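Local coordinates for putative hydrolase (Chloroflexus aurantiacus J-10-fl, PDB 3CMN), which probably hydrolyses peptide bonds as a zincin-like metallopeptidase, although its natural substrate has not been established, at residues R178-L183 with P281-I286; A60-V65 with M272-R277; S91-P96 with Q302-L307. All coordinates share one frame; numbering follows the deposited sequence.

Interaction 1: R178-L183 with P281-I286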
ATOM      1  N   ARG A 178      -1.524   3.521 -16.541  1.00 32.72           N
ATOM      2  CA  ARG A 178      -0.184   3.504 -15.981  1.00 31.23           C
ATOM      3  C   ARG A 178       0.202   4.815 -15.307  1.00 30.97           C
ATOM      4  O   ARG A 178       1.052   4.827 -14.422  1.00 31.82           O
ATOM      5  CB  ARG A 178       0.831   3.100 -17.054  1.00 29.89           C
ATOM      6  CG  ARG A 178       0.731   1.630 -17.378  1.00 28.54           C
ATOM      7  CD  ARG A 178       1.659   1.239 -18.487  1.00 31.27           C
ATOM      8  NE  ARG A 178       1.533  -0.182 -18.786  1.00 31.59           N
ATOM      9  CZ  ARG A 178       0.467  -0.739 -19.343  1.00 31.07           C
ATOM     10  NH1 ARG A 178      -0.582   0.004 -19.672  1.00 31.98           N
ATOM     11  NH2 ARG A 178       0.456  -2.043 -19.571  1.00 33.23           N
ATOM     12  N   LEU A 179      -0.410   5.917 -15.725  1.00 31.68           N
ATOM     13  CA  LEU A 179      -0.136   7.193 -15.083  1.00 30.82           C
ATOM     14  C   LEU A 179      -0.923   7.168 -13.780  1.00 30.09           C
ATOM     15  O   LEU A 179      -0.473   7.678 -12.761  1.00 30.62           O
ATOM     16  CB  LEU A 179      -0.590   8.383 -15.938  1.00 28.95           C
ATOM     17  CG  LEU A 179      -0.458   9.745 -15.228  1.00 29.96           C
ATOM     18  CD1 LEU A 179       1.009   9.975 -14.832  1.00 26.04           C
ATOM     19  CD2 LEU A 179      -0.960  10.873 -16.130  1.00 30.06           C
ATOM     20  N   TRP A 180      -2.097   6.554 -13.828  1.00 31.90           N
ATOM     21  CA  TRP A 180      -2.954   6.431 -12.662  1.00 34.53           C
ATOM     22  C   TRP A 180      -2.190   5.645 -11.592  1.00 35.16           C
ATOM     23  O   TRP A 180      -2.170   6.022 -10.421  1.00 35.64           O
ATOM     24  CB  TRP A 180      -4.241   5.688 -13.028  1.00 34.80           C
ATOM     25  CG  TRP A 180      -5.167   5.470 -11.862  1.00 37.84           C
ATOM     26  CD1 TRP A 180      -6.100   6.342 -11.385  1.00 38.32           C
ATOM     27  CD2 TRP A 180      -5.227   4.314 -11.007  1.00 39.84           C
ATOM     28  NE1 TRP A 180      -6.739   5.805 -10.292  1.00 39.13           N
ATOM     29  CE2 TRP A 180      -6.224   4.562 -10.038  1.00 40.02           C
ATOM     30  CE3 TRP A 180      -4.533   3.095 -10.968  1.00 41.49           C
ATOM     31  CZ2 TRP A 180      -6.548   3.638  -9.034  1.00 41.78           C
ATOM     32  CZ3 TRP A 180      -4.857   2.174  -9.968  1.00 42.32           C
ATOM     33  CH2 TRP A 180      -5.856   2.455  -9.017  1.00 42.71           C
ATOM     34  N   ILE A 181      -1.560   4.557 -12.020  1.00 34.43           N
ATOM     35  CA  ILE A 181      -0.785   3.691 -11.144  1.00 34.37           C
ATOM     36  C   ILE A 181       0.438   4.388 -10.580  1.00 34.12           C
ATOM     37  O   ILE A 181       0.768   4.235  -9.407  1.00 35.59           O
ATOM     38  CB  ILE A 181      -0.359   2.416 -11.901  1.00 35.23           C
ATOM     39  CG1 ILE A 181      -1.558   1.470 -11.975  1.00 36.40           C
ATOM     40  CG2 ILE A 181       0.822   1.745 -11.214  1.00 35.97           C
ATOM     41  CD1 ILE A 181      -1.329   0.274 -12.835  1.00 36.95           C
ATOM     42  N   THR A 182       1.116   5.151 -11.418  1.00 33.35           N
ATOM     43  CA  THR A 182       2.291   5.871 -10.975  1.00 32.95           C
ATOM     44  C   THR A 182       1.901   6.901  -9.918  1.00 34.76           C
ATOM     45  O   THR A 182       2.575   7.044  -8.902  1.00 35.26           O
ATOM     46  CB  THR A 182       2.978   6.559 -12.164  1.00 32.12           C
ATOM     47  OG1 THR A 182       3.429   5.555 -13.087  1.00 30.02           O
ATOM     48  CG2 THR A 182       4.154   7.398 -11.696  1.00 27.98           C
ATOM     49  N   LEU A 183       0.799   7.606 -10.157  1.00 36.37           N
ATOM     50  CA  LEU A 183       0.312   8.618  -9.228  1.00 36.65           C
ATOM     51  C   LEU A 183      -0.055   7.978  -7.896  1.00 36.19           C
ATOM     52  O   LEU A 183       0.240   8.498  -6.826  1.00 33.99           O
ATOM     53  CB  LEU A 183      -0.911   9.316  -9.814  1.00 37.96           C
ATOM     54  CG  LEU A 183      -0.640  10.281 -10.961  1.00 39.00           C
ATOM     55  CD1 LEU A 183      -1.958  10.779 -11.527  1.00 38.31           C
ATOM     56  CD2 LEU A 183       0.215  11.437 -10.455  1.00 40.54           C
ATOM     57  N   PRO A 281      -7.959  11.966 -18.591  1.00 47.44           N
ATOM     58  CA  PRO A 281      -9.281  12.086 -19.215  1.00 47.43           C
ATOM     59  C   PRO A 281     -10.199  10.888 -18.956  1.00 47.02           C
ATOM     60  O   PRO A 281     -11.421  11.031 -18.929  1.00 46.33           O
ATOM     61  CB  PRO A 281      -8.955  12.288 -20.704  1.00 47.28           C
ATOM     62  CG  PRO A 281      -7.541  11.763 -20.849  1.00 48.80           C
ATOM     63  CD  PRO A 281      -6.890  12.201 -19.576  1.00 47.34           C
ATOM     64  N   SER A 282      -9.615   9.711 -18.754  1.00 47.56           N
ATOM     65  CA  SER A 282     -10.398   8.508 -18.488  1.00 47.29           C
ATOM     66  C   SER A 282     -10.527   8.248 -16.991  1.00 47.34           C
ATOM     67  O   SER A 282     -11.008   7.192 -16.578  1.00 47.41           O
ATOM     68  CB  SER A 282      -9.763   7.290 -19.171  1.00 48.19           C
ATOM     69  OG  SER A 282      -8.405   7.125 -18.795  1.00 49.24           O
ATOM     70  N   PHE A 283     -10.120   9.227 -16.185  1.00 47.58           N
ATOM     71  CA  PHE A 283     -10.167   9.115 -14.731  1.00 48.89           C
ATOM     72  C   PHE A 283     -11.450   8.491 -14.185  1.00 49.75           C
ATOM     73  O   PHE A 283     -11.401   7.512 -13.437  1.00 49.53           O
ATOM     74  CB  PHE A 283      -9.974  10.483 -14.078  1.00 50.01           C
ATOM     75  CG  PHE A 283      -9.670  10.411 -12.604  1.00 51.57           C
ATOM     76  CD1 PHE A 283      -8.365  10.182 -12.161  1.00 52.32           C
ATOM     77  CD2 PHE A 283     -10.686  10.544 -11.657  1.00 51.98           C
ATOM     78  CE1 PHE A 283      -8.074  10.089 -10.797  1.00 52.48           C
ATOM     79  CE2 PHE A 283     -10.410  10.453 -10.289  1.00 52.34           C
ATOM     80  CZ  PHE A 283      -9.101  10.226  -9.859  1.00 52.48           C
ATOM     81  N   ASN A 284     -12.596   9.062 -14.537  1.00 51.04           N
ATOM     82  CA  ASN A 284     -13.860   8.527 -14.052  1.00 52.33           C
ATOM     83  C   ASN A 284     -13.982   7.073 -14.478  1.00 51.75           C
ATOM     84  O   ASN A 284     -14.371   6.221 -13.672  1.00 51.62           O
ATOM     85  CB  ASN A 284     -15.034   9.349 -14.587  1.00 54.68           C
ATOM     86  CG  ASN A 284     -15.051  10.769 -14.034  1.00 57.46           C
ATOM     87  OD1 ASN A 284     -15.088  10.977 -12.822  1.00 59.03           O
ATOM     88  ND2 ASN A 284     -15.021  11.753 -14.926  1.00 60.03           N
ATOM     89  N   GLN A 285     -13.629   6.792 -15.731  1.00 50.73           N
ATOM     90  CA  GLN A 285     -13.683   5.437 -16.273  1.00 50.21           C
ATOM     91  C   GLN A 285     -12.903   4.447 -15.404  1.00 49.28           C
ATOM     92  O   GLN A 285     -13.424   3.392 -15.016  1.00 49.14           O
ATOM     93  CB  GLN A 285     -13.095   5.409 -17.691  1.00 50.80           C
ATOM     94  CG  GLN A 285     -14.042   5.851 -18.813  1.00 53.28           C
ATOM     95  CD  GLN A 285     -14.407   7.326 -18.755  1.00 53.80           C
ATOM     96  OE1 GLN A 285     -13.534   8.190 -18.710  1.00 52.92           O
ATOM     97  NE2 GLN A 285     -15.706   7.619 -18.765  1.00 54.08           N
ATOM     98  N   ILE A 286     -11.653   4.798 -15.109  1.00 48.09           N
ATOM     99  CA  ILE A 286     -10.771   3.949 -14.310  1.00 46.97           C
ATOM    100  C   ILE A 286     -11.329   3.691 -12.921  1.00 47.67           C
ATOM    101  O   ILE A 286     -11.508   2.537 -12.524  1.00 45.80           O
ATOM    102  CB  ILE A 286      -9.355   4.575 -14.182  1.00 44.70           C
ATOM    103  CG1 ILE A 286      -8.748   4.778 -15.571  1.00 42.57           C
ATOM    104  CG2 ILE A 286      -8.450   3.670 -13.360  1.00 42.53           C
ATOM    105  CD1 ILE A 286      -7.454   5.548 -15.555  1.00 41.30           C
TER
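Trp180 swings its CG opposite its backbone N (chi1 178°), and Ile286 does the same with its CG2 branch. These torsions carry the indole out from helix 174-193 and lay the methyl over one of its faces. Ile286 CG2 lies 3.9 Å from the centroid of the five-membered ring of Trp180. The line to that centroid is 2° off the ring normal, so this is a CH-pi contact. On the indole as a whole the methyl is off-centre, on the pyrrole side. The other branch, Ile286 CD1, reaches back to Trp180 CB at 4.1 Å. The two side chains run past each other in opposite directions.

Phe283 adds a second contact at the rim of the indole. Its CE1 comes within 4.3 Å of Trp180 CD1, near the indole plane. Ser282 occupies the N-cap position of helix 283-307, so both partners of Trp180 sit in the first turn of that helix. Met272 and Leu280 also touch Trp180.

The tryptophan lies one turn before His184, the first histidine of an HExxH sequence on the same helix. The His184 ring and the indole have planes about 10° apart. Zincins use such a motif to bind zinc, and this helix probably has that role here, though no metal is bound to it.

All three touching residues are buried, and their contact is entirely apolar. The one polar atom of the indole, Trp180 NE1, is satisfied by Glu287 OE2. That bond and the methyl over the face probably limit the rotation of the ring, and the nearby carboxylate may polarise it.

Interaction 2: A60-V65 with M272-R277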
ATOM      1  N   ALA A  60       4.342  16.620  -4.400  1.00 39.04           N
ATOM      2  CA  ALA A  60       5.107  17.421  -3.456  1.00 41.28           C
ATOM      3  C   ALA A  60       4.423  18.771  -3.230  1.00 42.32           C
ATOM      4  O   ALA A  60       4.315  19.236  -2.097  1.00 41.68           O
ATOM      5  CB  ALA A  60       6.526  17.641  -3.985  1.00 40.91           C
ATOM      6  N   ASP A  61       3.956  19.382  -4.320  1.00 43.82           N
ATOM      7  CA  ASP A  61       3.293  20.682  -4.271  1.00 44.46           C
ATOM      8  C   ASP A  61       1.942  20.615  -3.598  1.00 44.02           C
ATOM      9  O   ASP A  61       1.615  21.461  -2.773  1.00 44.79           O
ATOM     10  CB  ASP A  61       3.114  21.247  -5.684  1.00 47.36           C
ATOM     11  CG  ASP A  61       2.382  22.586  -5.691  1.00 49.25           C
ATOM     12  OD1 ASP A  61       2.961  23.590  -5.227  1.00 49.91           O
ATOM     13  OD2 ASP A  61       1.221  22.634  -6.152  1.00 51.41           O
ATOM     14  N   TYR A  62       1.147  19.615  -3.952  1.00 43.07           N
ATOM     15  CA  TYR A  62      -0.172  19.488  -3.359  1.00 43.35           C
ATOM     16  C   TYR A  62      -0.110  19.195  -1.857  1.00 43.07           C
ATOM     17  O   TYR A  62      -0.992  19.606  -1.102  1.00 42.95           O
ATOM     18  CB  TYR A  62      -0.963  18.385  -4.062  1.00 43.46           C
ATOM     19  CG  TYR A  62      -2.355  18.195  -3.499  1.00 44.97           C
ATOM     20  CD1 TYR A  62      -3.311  19.203  -3.590  1.00 46.71           C
ATOM     21  CD2 TYR A  62      -2.715  17.012  -2.869  1.00 46.61           C
ATOM     22  CE1 TYR A  62      -4.590  19.032  -3.069  1.00 46.76           C
ATOM     23  CE2 TYR A  62      -3.992  16.833  -2.347  1.00 47.65           C
ATOM     24  CZ  TYR A  62      -4.925  17.847  -2.451  1.00 46.88           C
ATOM     25  OH  TYR A  62      -6.195  17.662  -1.938  1.00 48.58           O
ATOM     26  N   LEU A  63       0.934  18.490  -1.429  1.00 41.72           N
ATOM     27  CA  LEU A  63       1.087  18.133  -0.023  1.00 40.29           C
ATOM     28  C   LEU A  63       2.036  19.058   0.735  1.00 39.77           C
ATOM     29  O   LEU A  63       2.129  18.992   1.958  1.00 40.76           O
ATOM     30  CB  LEU A  63       1.574  16.688   0.103  1.00 38.74           C
ATOM     31  CG  LEU A  63       0.673  15.600  -0.472  1.00 37.93           C
ATOM     32  CD1 LEU A  63       1.351  14.249  -0.308  1.00 36.06           C
ATOM     33  CD2 LEU A  63      -0.680  15.628   0.225  1.00 36.77           C
ATOM     34  N   GLY A  64       2.746  19.912   0.015  1.00 39.05           N
ATOM     35  CA  GLY A  64       3.653  20.836   0.672  1.00 39.97           C
ATOM     36  C   GLY A  64       4.842  20.213   1.388  1.00 40.52           C
ATOM     37  O   GLY A  64       5.396  20.810   2.313  1.00 40.41           O
ATOM     38  N   VAL A  65       5.229  19.008   0.979  1.00 40.25           N
ATOM     39  CA  VAL A  65       6.387  18.333   1.563  1.00 39.28           C
ATOM     40  C   VAL A  65       7.113  17.644   0.438  1.00 39.71           C
ATOM     41  O   VAL A  65       6.543  17.393  -0.624  1.00 39.78           O
ATOM     42  CB  VAL A  65       6.007  17.262   2.607  1.00 39.15           C
ATOM     43  CG1 VAL A  65       5.584  17.930   3.893  1.00 40.27           C
ATOM     44  CG2 VAL A  65       4.896  16.377   2.065  1.00 38.02           C
ATOM     45  N   MET A 272      -5.502  11.504  -5.195  1.00 47.17           N
ATOM     46  CA  MET A 272      -5.730  10.979  -6.537  1.00 49.86           C
ATOM     47  C   MET A 272      -6.773  11.832  -7.262  1.00 51.26           C
ATOM     48  O   MET A 272      -6.564  12.255  -8.400  1.00 51.15           O
ATOM     49  CB  MET A 272      -6.205   9.521  -6.462  1.00 50.88           C
ATOM     50  CG  MET A 272      -5.079   8.512  -6.256  1.00 52.21           C
ATOM     51  SD  MET A 272      -3.740   8.770  -7.444  1.00 53.48           S
ATOM     52  CE  MET A 272      -4.626   8.449  -9.023  1.00 52.22           C
ATOM     53  N   ASN A 273      -7.892  12.083  -6.589  1.00 51.95           N
ATOM     54  CA  ASN A 273      -8.970  12.889  -7.141  1.00 53.19           C
ATOM     55  C   ASN A 273      -8.535  14.309  -7.493  1.00 53.15           C
ATOM     56  O   ASN A 273      -8.972  14.866  -8.499  1.00 54.15           O
ATOM     57  CB  ASN A 273     -10.116  12.969  -6.142  1.00 54.32           C
ATOM     58  CG  ASN A 273     -10.951  11.720  -6.115  1.00 56.62           C
ATOM     59  OD1 ASN A 273     -11.733  11.465  -7.028  1.00 59.27           O
ATOM     60  ND2 ASN A 273     -10.795  10.928  -5.066  1.00 59.76           N
ATOM     61  N   ALA A 274      -7.677  14.888  -6.661  1.00 52.41           N
ATOM     62  CA  ALA A 274      -7.213  16.254  -6.867  1.00 50.86           C
ATOM     63  C   ALA A 274      -6.056  16.423  -7.851  1.00 50.08           C
ATOM     64  O   ALA A 274      -5.934  17.470  -8.484  1.00 50.16           O
ATOM     65  CB  ALA A 274      -6.838  16.870  -5.523  1.00 50.95           C
ATOM     66  N   VAL A 275      -5.199  15.419  -7.986  1.00 49.16           N
ATOM     67  CA  VAL A 275      -4.067  15.535  -8.907  1.00 48.61           C
ATOM     68  C   VAL A 275      -4.279  14.700 -10.168  1.00 49.30           C
ATOM     69  O   VAL A 275      -3.898  15.109 -11.264  1.00 47.42           O
ATOM     70  CB  VAL A 275      -2.736  15.085  -8.232  1.00 48.30           C
ATOM     71  CG1 VAL A 275      -1.560  15.276  -9.190  1.00 46.78           C
ATOM     72  CG2 VAL A 275      -2.505  15.874  -6.960  1.00 46.38           C
ATOM     73  N   GLY A 276      -4.893  13.532 -10.004  1.00 50.43           N
ATOM     74  CA  GLY A 276      -5.120  12.648 -11.134  1.00 51.90           C
ATOM     75  C   GLY A 276      -6.221  13.090 -12.076  1.00 53.04           C
ATOM     76  O   GLY A 276      -6.129  12.870 -13.289  1.00 53.28           O
ATOM     77  N   ARG A 277      -7.266  13.706 -11.531  1.00 53.02           N
ATOM     78  CA  ARG A 277      -8.376  14.166 -12.351  1.00 53.40           C
ATOM     79  C   ARG A 277      -7.960  15.160 -13.423  1.00 53.06           C
ATOM     80  O   ARG A 277      -8.356  15.034 -14.578  1.00 53.18           O
ATOM     81  CB  ARG A 277      -9.453  14.777 -11.467  1.00 53.87           C
ATOM     82  CG  ARG A 277     -10.627  13.855 -11.287  1.00 54.84           C
ATOM     83  CD  ARG A 277     -11.582  14.358 -10.241  1.00 55.65           C
ATOM     84  NE  ARG A 277     -12.809  13.583 -10.311  1.00 58.05           N
ATOM     85  CZ  ARG A 277     -13.730  13.562  -9.358  1.00 60.50           C
ATOM     86  NH1 ARG A 277     -13.563  14.278  -8.245  1.00 60.82           N
ATOM     87  NH2 ARG A 277     -14.826  12.827  -9.518  1.00 60.71           N
TER
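Gly276 N donates to Met272 O at 2.6 Å, closing the turn that presents Ala274 and Val275 to Tyr62. The helix has a wider pi-type turn over residues 272-276. A CB at Gly276 would probably run into Met272 O, so a side chain would fit poorly in this wider turn.

Tyr62 reaches across from the last turn of helix 41-63. With CG opposite the backbone N (chi1 180°), its ring extends over the neighbouring helix. Ala274 CB meets the far end of the ring, 3.7 Å from Tyr62 CZ. The same methyl is equally near the hydroxyl, so a carbon faces that oxygen here. Val275 works at the base of the side chain: its CG2 branch lies 4.1 Å from Tyr62 CB. Both methyls approach the ring obliquely. His270 and Val271, earlier on helix 248-279, also touch Tyr62.

Just beyond Tyr62 the helix ends in a Schellman motif. Gly64 has positive phi and is its C-prime residue. The closing bonds, Val65 N to Ala60 O at 3.2 Å and Gly64 N to Asp61 O at 3.4 Å, are both weak. The contact therefore pairs the C-terminal ends of two long helices, 41-63 and 248-279. Met272 points away from Tyr62. Beside the tyrosine, Ala60 and Leu63 pack on Phe190 of helix 174-193.

No hydrogen bond joins the two segments. Shape and dispersion hold them together, with one methyl at each end of the tyrosine. Apolar packing of this kind probably leaves the tyrosine some freedom to adjust.

Interaction 3: S91-P96 with Q302-L307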
ATOM      1  N   SER A  91       9.443 -13.231   4.515  1.00 33.40           N
ATOM      2  CA  SER A  91       9.764 -14.179   5.570  1.00 34.32           C
ATOM      3  C   SER A  91       9.975 -13.456   6.894  1.00 35.99           C
ATOM      4  O   SER A  91       9.494 -13.896   7.935  1.00 35.83           O
ATOM      5  CB  SER A  91      11.013 -14.976   5.210  1.00 30.77           C
ATOM      6  OG  SER A  91      12.114 -14.118   4.988  1.00 31.44           O
ATOM      7  N   GLN A  92      10.677 -12.329   6.851  1.00 37.99           N
ATOM      8  CA  GLN A  92      10.942 -11.558   8.063  1.00 41.27           C
ATOM      9  C   GLN A  92       9.698 -11.107   8.817  1.00 40.36           C
ATOM     10  O   GLN A  92       9.759 -10.805  10.010  1.00 41.96           O
ATOM     11  CB  GLN A  92      11.835 -10.366   7.742  1.00 42.94           C
ATOM     12  CG  GLN A  92      13.277 -10.692   8.032  1.00 48.65           C
ATOM     13  CD  GLN A  92      14.241  -9.846   7.260  1.00 50.85           C
ATOM     14  OE1 GLN A  92      14.147  -8.620   7.258  1.00 53.66           O
ATOM     15  NE2 GLN A  92      15.189 -10.494   6.599  1.00 50.85           N
ATOM     16  N   LEU A  93       8.569 -11.063   8.124  1.00 39.31           N
ATOM     17  CA  LEU A  93       7.319 -10.696   8.769  1.00 39.19           C
ATOM     18  C   LEU A  93       6.948 -11.825   9.718  1.00 39.06           C
ATOM     19  O   LEU A  93       6.064 -11.679  10.550  1.00 39.99           O
ATOM     20  CB  LEU A  93       6.203 -10.526   7.737  1.00 37.10           C
ATOM     21  CG  LEU A  93       6.371  -9.447   6.667  1.00 37.16           C
ATOM     22  CD1 LEU A  93       5.167  -9.494   5.740  1.00 34.38           C
ATOM     23  CD2 LEU A  93       6.490  -8.069   7.325  1.00 36.27           C
ATOM     24  N   PHE A  94       7.626 -12.958   9.575  1.00 41.89           N
ATOM     25  CA  PHE A  94       7.369 -14.128  10.412  1.00 44.37           C
ATOM     26  C   PHE A  94       8.383 -14.311  11.543  1.00 46.11           C
ATOM     27  O   PHE A  94       8.288 -15.269  12.303  1.00 45.55           O
ATOM     28  CB  PHE A  94       7.347 -15.408   9.565  1.00 42.17           C
ATOM     29  CG  PHE A  94       6.217 -15.469   8.577  1.00 41.62           C
ATOM     30  CD1 PHE A  94       6.355 -14.923   7.302  1.00 40.64           C
ATOM     31  CD2 PHE A  94       5.023 -16.096   8.912  1.00 39.75           C
ATOM     32  CE1 PHE A  94       5.321 -15.006   6.375  1.00 39.26           C
ATOM     33  CE2 PHE A  94       3.985 -16.185   8.000  1.00 37.86           C
ATOM     34  CZ  PHE A  94       4.135 -15.640   6.726  1.00 39.74           C
ATOM     35  N   ARG A  95       9.353 -13.409  11.648  1.00 49.01           N
ATOM     36  CA  ARG A  95      10.349 -13.513  12.711  1.00 52.54           C
ATOM     37  C   ARG A  95       9.738 -13.546  14.117  1.00 53.54           C
ATOM     38  O   ARG A  95      10.176 -14.317  14.968  1.00 53.50           O
ATOM     39  CB  ARG A  95      11.371 -12.377  12.605  1.00 54.69           C
ATOM     40  CG  ARG A  95      12.298 -12.524  11.396  1.00 58.47           C
ATOM     41  CD  ARG A  95      13.625 -11.795  11.578  1.00 61.19           C
ATOM     42  NE  ARG A  95      14.543 -12.098  10.482  1.00 64.41           N
ATOM     43  CZ  ARG A  95      15.863 -11.919  10.533  1.00 65.66           C
ATOM     44  NH1 ARG A  95      16.437 -11.438  11.633  1.00 66.28           N
ATOM     45  NH2 ARG A  95      16.617 -12.219   9.482  1.00 65.00           N
ATOM     46  N   PRO A  96       8.715 -12.714  14.379  1.00 54.14           N
ATOM     47  CA  PRO A  96       8.103 -12.722  15.713  1.00 54.05           C
ATOM     48  C   PRO A  96       7.498 -14.080  16.070  1.00 54.55           C
ATOM     49  O   PRO A  96       7.364 -14.419  17.248  1.00 55.94           O
ATOM     50  CB  PRO A  96       7.037 -11.629  15.610  1.00 53.46           C
ATOM     51  CG  PRO A  96       7.638 -10.671  14.628  1.00 53.65           C
ATOM     52  CD  PRO A  96       8.190 -11.599  13.570  1.00 53.67           C
ATOM     53  N   GLN A 302      -5.101  -7.496   3.958  1.00 34.23           N
ATOM     54  CA  GLN A 302      -5.545  -7.966   5.252  1.00 36.73           C
ATOM     55  C   GLN A 302      -5.047  -9.399   5.485  1.00 37.88           C
ATOM     56  O   GLN A 302      -4.568  -9.739   6.576  1.00 37.88           O
ATOM     57  CB  GLN A 302      -7.059  -7.936   5.290  1.00 38.35           C
ATOM     58  CG  GLN A 302      -7.630  -8.377   6.598  1.00 41.62           C
ATOM     59  CD  GLN A 302      -9.128  -8.331   6.573  1.00 42.45           C
ATOM     60  OE1 GLN A 302      -9.789  -9.325   6.850  1.00 44.41           O
ATOM     61  NE2 GLN A 302      -9.679  -7.175   6.227  1.00 42.94           N
ATOM     62  N   MET A 303      -5.180 -10.226   4.444  1.00 37.61           N
ATOM     63  CA  MET A 303      -4.744 -11.620   4.459  1.00 37.32           C
ATOM     64  C   MET A 303      -3.297 -11.715   4.927  1.00 37.70           C
ATOM     65  O   MET A 303      -2.953 -12.593   5.724  1.00 39.12           O
ATOM     66  CB  MET A 303      -4.878 -12.224   3.047  1.00 37.31           C
ATOM     67  CG  MET A 303      -4.413 -13.688   2.866  1.00 35.12           C
ATOM     68  SD  MET A 303      -2.621 -14.038   2.849  1.00 33.22           S
ATOM     69  CE  MET A 303      -2.156 -13.489   1.225  1.00 35.36           C
ATOM     70  N   VAL A 304      -2.451 -10.815   4.431  1.00 37.26           N
ATOM     71  CA  VAL A 304      -1.042 -10.816   4.812  1.00 38.63           C
ATOM     72  C   VAL A 304      -0.867 -10.515   6.303  1.00 38.76           C
ATOM     73  O   VAL A 304       0.039 -11.043   6.938  1.00 38.38           O
ATOM     74  CB  VAL A 304      -0.222  -9.791   3.986  1.00 38.87           C
ATOM     75  CG1 VAL A 304       1.256  -9.977   4.251  1.00 37.69           C
ATOM     76  CG2 VAL A 304      -0.504  -9.960   2.510  1.00 39.09           C
ATOM     77  N   PHE A 305      -1.724  -9.663   6.864  1.00 39.69           N
ATOM     78  CA  PHE A 305      -1.628  -9.354   8.290  1.00 40.67           C
ATOM     79  C   PHE A 305      -1.950 -10.595   9.122  1.00 40.83           C
ATOM     80  O   PHE A 305      -1.195 -10.965  10.020  1.00 41.23           O
ATOM     81  CB  PHE A 305      -2.583  -8.217   8.689  1.00 39.84           C
ATOM     82  CG  PHE A 305      -2.066  -6.837   8.365  1.00 41.22           C
ATOM     83  CD1 PHE A 305      -2.329  -6.247   7.131  1.00 42.54           C
ATOM     84  CD2 PHE A 305      -1.312  -6.123   9.297  1.00 42.16           C
ATOM     85  CE1 PHE A 305      -1.846  -4.966   6.830  1.00 43.56           C
ATOM     86  CE2 PHE A 305      -0.826  -4.844   9.005  1.00 41.91           C
ATOM     87  CZ  PHE A 305      -1.095  -4.268   7.771  1.00 42.82           C
ATOM     88  N   ARG A 306      -3.071 -11.238   8.812  1.00 41.86           N
ATOM     89  CA  ARG A 306      -3.515 -12.427   9.537  1.00 42.47           C
ATOM     90  C   ARG A 306      -2.556 -13.597   9.412  1.00 43.22           C
ATOM     91  O   ARG A 306      -2.386 -14.372  10.347  1.00 43.99           O
ATOM     92  CB  ARG A 306      -4.879 -12.852   9.030  1.00 43.13           C
ATOM     93  CG  ARG A 306      -5.937 -11.788   9.183  1.00 45.36           C
ATOM     94  CD  ARG A 306      -7.047 -12.081   8.222  1.00 47.29           C
ATOM     95  NE  ARG A 306      -8.188 -11.196   8.389  1.00 51.08           N
ATOM     96  CZ  ARG A 306      -8.916 -11.115   9.498  1.00 52.27           C
ATOM     97  NH1 ARG A 306      -8.621 -11.859  10.556  1.00 51.97           N
ATOM     98  NH2 ARG A 306      -9.970 -10.311   9.539  1.00 53.65           N
ATOM     99  N   LEU A 307      -1.947 -13.729   8.238  1.00 43.09           N
ATOM    100  CA  LEU A 307      -0.988 -14.788   7.973  1.00 41.14           C
ATOM    101  C   LEU A 307       0.190 -14.666   8.943  1.00 41.80           C
ATOM    102  O   LEU A 307       0.651 -15.658   9.516  1.00 39.93           O
ATOM    103  CB  LEU A 307      -0.494 -14.667   6.531  1.00 40.61           C
ATOM    104  CG  LEU A 307       0.546 -15.673   6.033  1.00 41.91           C
ATOM    105  CD1 LEU A 307       0.011 -17.099   6.165  1.00 39.64           C
ATOM    106  CD2 LEU A 307       0.889 -15.353   4.590  1.00 40.43           C
TER
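Leu93 and Phe94 are the central residues of a type I beta turn from Gln92 to Arg95, which brings Phe94 CA to 8.7 Å from Leu307 CA on helix 283-307. The bond from Arg95 N to Gln92 O, 3.1 Å long, spans this turn.

Phe94 leads with its ring edge. Its CZ meets Leu307 CG at 3.7 Å, near the ring plane, and Leu307 CD2 at 3.9 Å. The neighbouring CE2 lies beside Leu307 O. Leu307 has CG opposite its backbone N (chi1 179°), which brings CG and CD2 to the phenyl edge. The two side chains cross at a slant.

The contact packs the turn between helices 79-92 and 95-102 against the last turns of the long helix 283-307. Trp20, near the N-terminus, and Ile127 of helix 120-135 also touch Phe94. An alanine at Phe94 removes the ring, which would probably open a gap between Leu307 and Trp20 and let Leu307 turn more freely.

Leu93 makes the second, lighter contact. Its CD1 touches Val304 CG1 at 4.2 Å, one turn back from Leu307. Leu146 touches both of these residues.

Within helix 283-307, Arg306 NE and NH2 both donate to Gln302 OE1, each at 2.9 Å. The oxygen lies in the guanidinium plane, and Asp311 forms a salt bridge with Arg306 NH1.

Overall arrangement
Interactions 1 and 2 are neighbours, with centres 14 Å apart. They touch directly: Met272 CE packs 3.5 Å from Trp180 CD1, and Phe283 lies against Arg277 and Gly276. Helix 248-279 leads into helix 283-307, so the two contacts join consecutive helices to helices 41-63 and 174-193. Interaction 3 is remote, on the opposite side of the chain's centre. Its centre is about 31 Å from that of interaction 1 and 32 Å from that of interaction 2. Helix 283-307 spans the gap, starting in interaction 1 and ending in interaction 3. The HExxH motif, with His184 and His188 as probable metal ligands, begins immediately after residues 178-183, which places interaction 1 closest to it in sequence.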